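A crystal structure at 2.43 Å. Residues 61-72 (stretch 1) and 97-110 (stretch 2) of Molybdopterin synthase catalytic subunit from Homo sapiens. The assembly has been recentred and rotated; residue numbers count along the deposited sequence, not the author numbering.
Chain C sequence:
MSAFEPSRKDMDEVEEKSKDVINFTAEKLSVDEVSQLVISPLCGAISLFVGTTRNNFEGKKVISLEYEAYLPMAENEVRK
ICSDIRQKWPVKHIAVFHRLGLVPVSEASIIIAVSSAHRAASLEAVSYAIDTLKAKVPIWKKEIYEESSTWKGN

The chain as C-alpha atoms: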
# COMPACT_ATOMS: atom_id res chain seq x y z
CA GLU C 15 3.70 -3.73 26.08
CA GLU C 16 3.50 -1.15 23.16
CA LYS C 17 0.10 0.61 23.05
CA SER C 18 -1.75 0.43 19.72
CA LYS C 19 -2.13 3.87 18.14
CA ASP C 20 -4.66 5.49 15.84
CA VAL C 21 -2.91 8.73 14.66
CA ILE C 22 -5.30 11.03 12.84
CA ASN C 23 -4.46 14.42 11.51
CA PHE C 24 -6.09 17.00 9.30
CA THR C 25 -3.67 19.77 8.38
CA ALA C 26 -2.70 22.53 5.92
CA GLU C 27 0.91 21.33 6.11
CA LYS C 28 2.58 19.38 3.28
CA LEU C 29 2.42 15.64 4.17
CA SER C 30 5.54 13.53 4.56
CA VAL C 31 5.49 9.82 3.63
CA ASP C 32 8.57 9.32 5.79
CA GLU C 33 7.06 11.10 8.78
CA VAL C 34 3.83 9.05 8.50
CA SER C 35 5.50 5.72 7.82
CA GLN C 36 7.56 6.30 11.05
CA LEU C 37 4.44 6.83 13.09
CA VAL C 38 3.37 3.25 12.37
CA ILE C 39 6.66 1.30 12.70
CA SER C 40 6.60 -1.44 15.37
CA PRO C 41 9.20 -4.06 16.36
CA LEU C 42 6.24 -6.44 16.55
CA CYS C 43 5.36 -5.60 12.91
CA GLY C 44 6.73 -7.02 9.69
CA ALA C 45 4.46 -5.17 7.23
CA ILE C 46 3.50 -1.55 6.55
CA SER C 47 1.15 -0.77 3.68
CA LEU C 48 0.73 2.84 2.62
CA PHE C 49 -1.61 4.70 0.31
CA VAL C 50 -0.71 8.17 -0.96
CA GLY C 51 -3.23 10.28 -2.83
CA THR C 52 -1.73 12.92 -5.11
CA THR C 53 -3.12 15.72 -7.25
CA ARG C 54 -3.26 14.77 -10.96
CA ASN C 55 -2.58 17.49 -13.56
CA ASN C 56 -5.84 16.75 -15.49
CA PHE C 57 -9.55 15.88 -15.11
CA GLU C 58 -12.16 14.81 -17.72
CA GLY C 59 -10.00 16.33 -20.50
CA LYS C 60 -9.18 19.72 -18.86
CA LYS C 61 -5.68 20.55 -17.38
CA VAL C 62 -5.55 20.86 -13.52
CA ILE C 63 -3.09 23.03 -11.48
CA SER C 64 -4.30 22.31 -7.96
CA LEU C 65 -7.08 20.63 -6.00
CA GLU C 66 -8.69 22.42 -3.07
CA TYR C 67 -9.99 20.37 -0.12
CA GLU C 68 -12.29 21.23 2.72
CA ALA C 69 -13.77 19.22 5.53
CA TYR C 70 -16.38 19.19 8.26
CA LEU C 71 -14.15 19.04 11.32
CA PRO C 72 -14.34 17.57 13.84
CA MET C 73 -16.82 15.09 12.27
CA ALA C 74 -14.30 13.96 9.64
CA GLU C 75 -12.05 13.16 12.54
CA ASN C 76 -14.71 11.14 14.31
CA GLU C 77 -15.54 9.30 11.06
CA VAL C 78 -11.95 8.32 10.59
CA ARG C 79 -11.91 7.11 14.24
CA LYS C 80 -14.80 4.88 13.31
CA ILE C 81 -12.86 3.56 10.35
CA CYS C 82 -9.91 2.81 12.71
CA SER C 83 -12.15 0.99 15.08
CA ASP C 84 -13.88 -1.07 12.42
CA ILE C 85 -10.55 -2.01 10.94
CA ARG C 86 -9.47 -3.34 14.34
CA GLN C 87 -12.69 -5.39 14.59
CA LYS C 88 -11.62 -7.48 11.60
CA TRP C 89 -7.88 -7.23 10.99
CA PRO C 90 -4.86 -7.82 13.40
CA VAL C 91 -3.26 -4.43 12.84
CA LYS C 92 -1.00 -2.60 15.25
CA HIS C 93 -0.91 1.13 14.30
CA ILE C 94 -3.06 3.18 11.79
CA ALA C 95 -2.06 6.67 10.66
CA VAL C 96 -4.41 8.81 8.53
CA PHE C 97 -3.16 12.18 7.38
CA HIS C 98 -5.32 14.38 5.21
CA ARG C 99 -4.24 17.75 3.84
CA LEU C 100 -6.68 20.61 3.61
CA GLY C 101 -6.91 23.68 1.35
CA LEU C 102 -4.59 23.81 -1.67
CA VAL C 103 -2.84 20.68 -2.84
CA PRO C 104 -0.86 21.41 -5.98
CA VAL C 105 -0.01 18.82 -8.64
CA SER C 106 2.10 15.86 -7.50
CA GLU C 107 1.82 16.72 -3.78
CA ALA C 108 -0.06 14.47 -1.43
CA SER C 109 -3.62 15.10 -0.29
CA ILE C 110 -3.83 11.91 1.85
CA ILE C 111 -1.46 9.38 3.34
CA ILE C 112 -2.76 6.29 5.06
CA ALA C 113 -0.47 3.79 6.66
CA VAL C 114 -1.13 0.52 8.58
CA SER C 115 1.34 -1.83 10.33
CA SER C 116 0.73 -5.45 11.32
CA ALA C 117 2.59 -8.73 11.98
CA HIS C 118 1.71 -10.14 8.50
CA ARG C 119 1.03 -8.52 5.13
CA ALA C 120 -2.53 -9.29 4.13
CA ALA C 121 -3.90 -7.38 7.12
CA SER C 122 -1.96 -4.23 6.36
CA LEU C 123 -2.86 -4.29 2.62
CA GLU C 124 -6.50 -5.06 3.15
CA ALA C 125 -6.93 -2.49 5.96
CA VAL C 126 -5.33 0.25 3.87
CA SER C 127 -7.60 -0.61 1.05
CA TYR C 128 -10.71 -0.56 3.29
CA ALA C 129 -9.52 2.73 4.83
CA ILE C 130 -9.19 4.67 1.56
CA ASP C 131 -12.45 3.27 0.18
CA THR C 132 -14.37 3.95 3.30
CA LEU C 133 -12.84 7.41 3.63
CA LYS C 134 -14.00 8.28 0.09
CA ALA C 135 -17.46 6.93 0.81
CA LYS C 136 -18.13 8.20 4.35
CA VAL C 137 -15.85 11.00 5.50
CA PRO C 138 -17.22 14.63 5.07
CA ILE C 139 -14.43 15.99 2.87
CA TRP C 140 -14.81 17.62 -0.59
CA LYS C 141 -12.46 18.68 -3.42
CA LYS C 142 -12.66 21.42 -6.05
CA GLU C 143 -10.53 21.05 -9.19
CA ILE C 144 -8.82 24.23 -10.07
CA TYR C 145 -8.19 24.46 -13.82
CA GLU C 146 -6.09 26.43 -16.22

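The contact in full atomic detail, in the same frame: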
# COMPACT_ATOMS: atom_id res chain seq x y z
N LYS C 61 -6.91 20.50 -18.18
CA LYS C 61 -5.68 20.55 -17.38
C LYS C 61 -5.94 21.15 -15.98
O LYS C 61 -6.62 22.18 -15.86
CB LYS C 61 -4.56 21.35 -18.07
N VAL C 62 -5.38 20.50 -14.94
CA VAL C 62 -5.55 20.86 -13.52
C VAL C 62 -4.22 21.35 -12.94
O VAL C 62 -3.18 20.72 -13.12
CB VAL C 62 -6.08 19.67 -12.68
CG1 VAL C 62 -6.17 20.01 -11.17
CG2 VAL C 62 -7.45 19.25 -13.15
N ILE C 63 -4.27 22.47 -12.21
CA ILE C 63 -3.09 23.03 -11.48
C ILE C 63 -3.03 22.77 -9.96
O ILE C 63 -1.96 22.85 -9.34
CB ILE C 63 -2.94 24.55 -11.70
CG1 ILE C 63 -4.19 25.30 -11.21
CG2 ILE C 63 -2.65 24.82 -13.17
CD1 ILE C 63 -4.21 26.76 -11.60
N SER C 64 -4.18 22.46 -9.38
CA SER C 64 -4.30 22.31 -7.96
C SER C 64 -5.69 21.74 -7.71
O SER C 64 -6.62 21.96 -8.51
CB SER C 64 -4.13 23.69 -7.29
OG SER C 64 -4.30 23.59 -5.91
N LEU C 65 -5.80 20.95 -6.65
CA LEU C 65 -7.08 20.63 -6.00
C LEU C 65 -7.19 21.48 -4.71
O LEU C 65 -6.17 21.86 -4.08
CB LEU C 65 -7.15 19.16 -5.58
CG LEU C 65 -7.30 18.14 -6.71
CD1 LEU C 65 -6.86 16.73 -6.30
CD2 LEU C 65 -8.73 18.15 -7.19
N GLU C 66 -8.42 21.75 -4.32
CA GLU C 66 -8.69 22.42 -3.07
C GLU C 66 -9.61 21.53 -2.27
O GLU C 66 -10.66 21.12 -2.81
CB GLU C 66 -9.39 23.76 -3.26
CG GLU C 66 -9.59 24.42 -1.90
CD GLU C 66 -10.20 25.78 -1.97
OE1 GLU C 66 -11.11 26.01 -2.78
OE2 GLU C 66 -9.77 26.62 -1.18
N TYR C 67 -9.23 21.27 -1.01
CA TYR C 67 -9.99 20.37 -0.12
C TYR C 67 -10.49 21.12 1.11
O TYR C 67 -9.77 21.92 1.73
CB TYR C 67 -9.08 19.26 0.40
CG TYR C 67 -8.67 18.21 -0.61
CD1 TYR C 67 -7.49 18.35 -1.37
CD2 TYR C 67 -9.43 17.05 -0.77
CE1 TYR C 67 -7.12 17.37 -2.29
CE2 TYR C 67 -9.06 16.06 -1.67
CZ TYR C 67 -7.91 16.22 -2.42
OH TYR C 67 -7.56 15.21 -3.30
N GLU C 68 -11.73 20.84 1.45
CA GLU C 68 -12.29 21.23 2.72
C GLU C 68 -12.95 20.08 3.40
O GLU C 68 -13.34 19.09 2.74
CB GLU C 68 -13.29 22.37 2.52
CG GLU C 68 -14.67 22.02 2.04
CD GLU C 68 -15.51 23.27 1.72
OE1 GLU C 68 -14.91 24.29 1.25
OE2 GLU C 68 -16.75 23.20 1.92
N ALA C 69 -13.17 20.26 4.70
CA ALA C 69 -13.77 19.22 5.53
C ALA C 69 -14.65 19.76 6.64
O ALA C 69 -14.41 20.82 7.14
CB ALA C 69 -12.65 18.40 6.13
N TYR C 70 -15.62 18.95 7.06
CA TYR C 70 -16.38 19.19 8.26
C TYR C 70 -15.61 18.53 9.39
O TYR C 70 -15.78 17.33 9.65
CB TYR C 70 -17.81 18.63 8.10
CG TYR C 70 -18.76 18.81 9.24
CD1 TYR C 70 -18.65 19.87 10.16
CD2 TYR C 70 -19.83 17.95 9.38
CE1 TYR C 70 -19.55 20.03 11.22
CE2 TYR C 70 -20.75 18.09 10.43
CZ TYR C 70 -20.61 19.14 11.35
OH TYR C 70 -21.55 19.27 12.37
N LEU C 71 -14.77 19.34 10.04
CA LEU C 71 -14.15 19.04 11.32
C LEU C 71 -14.94 19.57 12.55
O LEU C 71 -15.36 20.71 12.57
CB LEU C 71 -12.73 19.63 11.35
CG LEU C 71 -11.79 18.86 10.45
CD1 LEU C 71 -10.46 19.56 10.27
CD2 LEU C 71 -11.61 17.45 11.02
N PRO C 72 -15.08 18.79 13.61
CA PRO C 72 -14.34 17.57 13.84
C PRO C 72 -15.00 16.27 13.38
O PRO C 72 -14.47 15.20 13.72
CB PRO C 72 -14.21 17.57 15.39
CG PRO C 72 -15.38 18.37 15.88
CD PRO C 72 -16.03 19.04 14.70
N PHE C 97 -3.55 10.79 7.47
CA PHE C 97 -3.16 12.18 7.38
C PHE C 97 -3.82 12.74 6.18
O PHE C 97 -3.60 12.24 5.07
CB PHE C 97 -1.66 12.31 7.28
CG PHE C 97 -0.98 12.31 8.60
CD1 PHE C 97 -1.04 11.21 9.40
CD2 PHE C 97 -0.32 13.42 9.04
CE1 PHE C 97 -0.43 11.19 10.66
CE2 PHE C 97 0.30 13.42 10.30
CZ PHE C 97 0.24 12.30 11.12
N HIS C 98 -4.68 13.74 6.37
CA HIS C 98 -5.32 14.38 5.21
C HIS C 98 -5.00 15.86 5.17
O HIS C 98 -5.08 16.55 6.16
CB HIS C 98 -6.82 14.11 5.23
CG HIS C 98 -7.49 14.23 3.89
ND1 HIS C 98 -7.36 15.35 3.08
CD2 HIS C 98 -8.34 13.40 3.24
CE1 HIS C 98 -8.10 15.21 2.01
NE2 HIS C 98 -8.69 14.03 2.07
N ARG C 99 -4.60 16.34 4.00
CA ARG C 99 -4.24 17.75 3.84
C ARG C 99 -5.43 18.55 3.41
O ARG C 99 -6.27 18.08 2.65
CB ARG C 99 -3.14 17.90 2.83
CG ARG C 99 -2.61 19.31 2.71
CD ARG C 99 -1.34 19.28 1.93
NE ARG C 99 -1.06 20.60 1.41
CZ ARG C 99 -0.14 20.87 0.50
NH1 ARG C 99 0.63 19.92 -0.02
NH2 ARG C 99 0.00 22.12 0.09
N LEU C 100 -5.53 19.78 3.92
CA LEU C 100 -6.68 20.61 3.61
C LEU C 100 -6.27 21.92 2.92
O LEU C 100 -5.14 22.32 3.03
CB LEU C 100 -7.47 20.87 4.89
CG LEU C 100 -8.24 19.68 5.46
CD1 LEU C 100 -9.15 20.09 6.61
CD2 LEU C 100 -9.08 18.99 4.38
N GLY C 101 -7.22 22.56 2.22
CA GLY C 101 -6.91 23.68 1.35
C GLY C 101 -6.21 23.23 0.07
O GLY C 101 -6.60 22.21 -0.50
N LEU C 102 -5.18 23.95 -0.35
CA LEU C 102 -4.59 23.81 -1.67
C LEU C 102 -3.50 22.76 -1.80
O LEU C 102 -2.42 22.85 -1.19
CB LEU C 102 -4.04 25.17 -2.17
CG LEU C 102 -5.18 26.14 -2.56
CD1 LEU C 102 -4.63 27.55 -2.69
CD2 LEU C 102 -5.94 25.71 -3.82
N VAL C 103 -3.79 21.78 -2.63
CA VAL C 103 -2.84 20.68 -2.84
C VAL C 103 -2.46 20.77 -4.31
O VAL C 103 -3.24 20.37 -5.19
CB VAL C 103 -3.44 19.30 -2.50
CG1 VAL C 103 -2.39 18.21 -2.60
CG2 VAL C 103 -4.05 19.36 -1.11
N PRO C 104 -1.28 21.35 -4.57
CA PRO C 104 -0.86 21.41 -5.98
C PRO C 104 -0.50 20.01 -6.56
O PRO C 104 -0.42 19.00 -5.83
CB PRO C 104 0.36 22.33 -5.94
CG PRO C 104 0.93 22.07 -4.59
CD PRO C 104 -0.25 21.88 -3.67
N VAL C 105 -0.31 20.01 -7.88
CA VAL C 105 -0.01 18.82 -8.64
C VAL C 105 1.20 18.07 -8.07
O VAL C 105 2.19 18.67 -7.66
CB VAL C 105 0.25 19.16 -10.13
CG1 VAL C 105 0.87 17.97 -10.88
CG2 VAL C 105 -1.06 19.59 -10.80
N SER C 106 1.07 16.76 -8.02
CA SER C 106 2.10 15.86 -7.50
C SER C 106 2.38 15.92 -6.01
O SER C 106 3.24 15.20 -5.55
CB SER C 106 3.39 15.99 -8.31
OG SER C 106 3.15 15.41 -9.58
N GLU C 107 1.67 16.74 -5.25
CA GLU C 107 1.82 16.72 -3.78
C GLU C 107 0.65 15.96 -3.22
O GLU C 107 -0.40 15.79 -3.88
CB GLU C 107 1.90 18.12 -3.22
CG GLU C 107 3.12 18.88 -3.73
CD GLU C 107 3.21 20.29 -3.16
OE1 GLU C 107 2.50 20.65 -2.20
OE2 GLU C 107 3.97 21.07 -3.71
N ALA C 108 0.87 15.43 -2.03
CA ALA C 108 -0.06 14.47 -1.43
C ALA C 108 -1.20 15.17 -0.75
O ALA C 108 -0.97 16.07 0.06
CB ALA C 108 0.69 13.57 -0.42
N SER C 109 -2.41 14.72 -1.05
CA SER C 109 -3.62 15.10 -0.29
C SER C 109 -3.96 14.16 0.92
O SER C 109 -4.68 14.55 1.84
CB SER C 109 -4.83 15.14 -1.22
OG SER C 109 -5.17 13.86 -1.73
N ILE C 110 -3.51 12.92 0.86
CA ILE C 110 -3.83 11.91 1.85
C ILE C 110 -2.67 10.92 1.95
O ILE C 110 -2.03 10.61 0.95
CB ILE C 110 -5.20 11.18 1.58
CG1 ILE C 110 -5.45 10.12 2.62
CG2 ILE C 110 -5.25 10.50 0.24
CD1 ILE C 110 -6.89 9.82 2.92

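The contact is a short antiparallel β-ladder, the strand that runs through Leu65 to Ala69 against strand 101-104, reinforced by the side chain of Tyr67 and burying 644 Å² over both sides. The strand axes run at 148° and approach to 4.5 Å. Four backbone hydrogen bonds fix the register in two reciprocal pairs: Leu65 N to Val103 O (3.0 Å) with Val103 N to Leu65 O (2.8 Å, 176° at the hydrogen), and Tyr67 N to Gly101 O (2.8 Å) with Gly101 N to Tyr67 O (2.7 Å). Between these pairs, Glu66 faces Leu102 without hydrogen bonds, their CA atoms 4.5 Å apart; here Glu66 CA lies 3.3 Å from Gly101 O and Leu102 CA 3.5 Å from Leu65 O, both with CA-H...O geometry.

Side chains alternate across the ladder. Ser64, Glu66, Leu102 and Pro104 share one face, where the Leu102 methyl CD2 reaches Ser64 OG at 3.4 Å and Glu66 CB at 4.0 Å. Ser64 OG itself donates to Leu65 O (3.1 Å). Leu65 and Val103 occupy the other face and are buried, as suits their apolar side chains.

Tyr67, with 123 Å² covered, makes the largest single contribution. Its chi1 of -71° (m) places the ring so that CD1 packs 3.6 Å from Val103 CG2, while the edge of His98 meets one face, CE1 to Tyr67 CD2 at 3.6 Å, with planes at 74°. At the ring's far end, Tyr67 OH comes within 3.2 Å of Ser109 OG. His98 ND1 donates a hydrogen bond to Arg99 O (3.0 Å), and its NE2 is satisfied elsewhere in the structure.

Gly101 suits its position through its positive phi of 73°. Beyond it, Leu100 extends the apolar contact: its CD1 lies 3.9 Å from both Ala69 CB and Leu71 CD1.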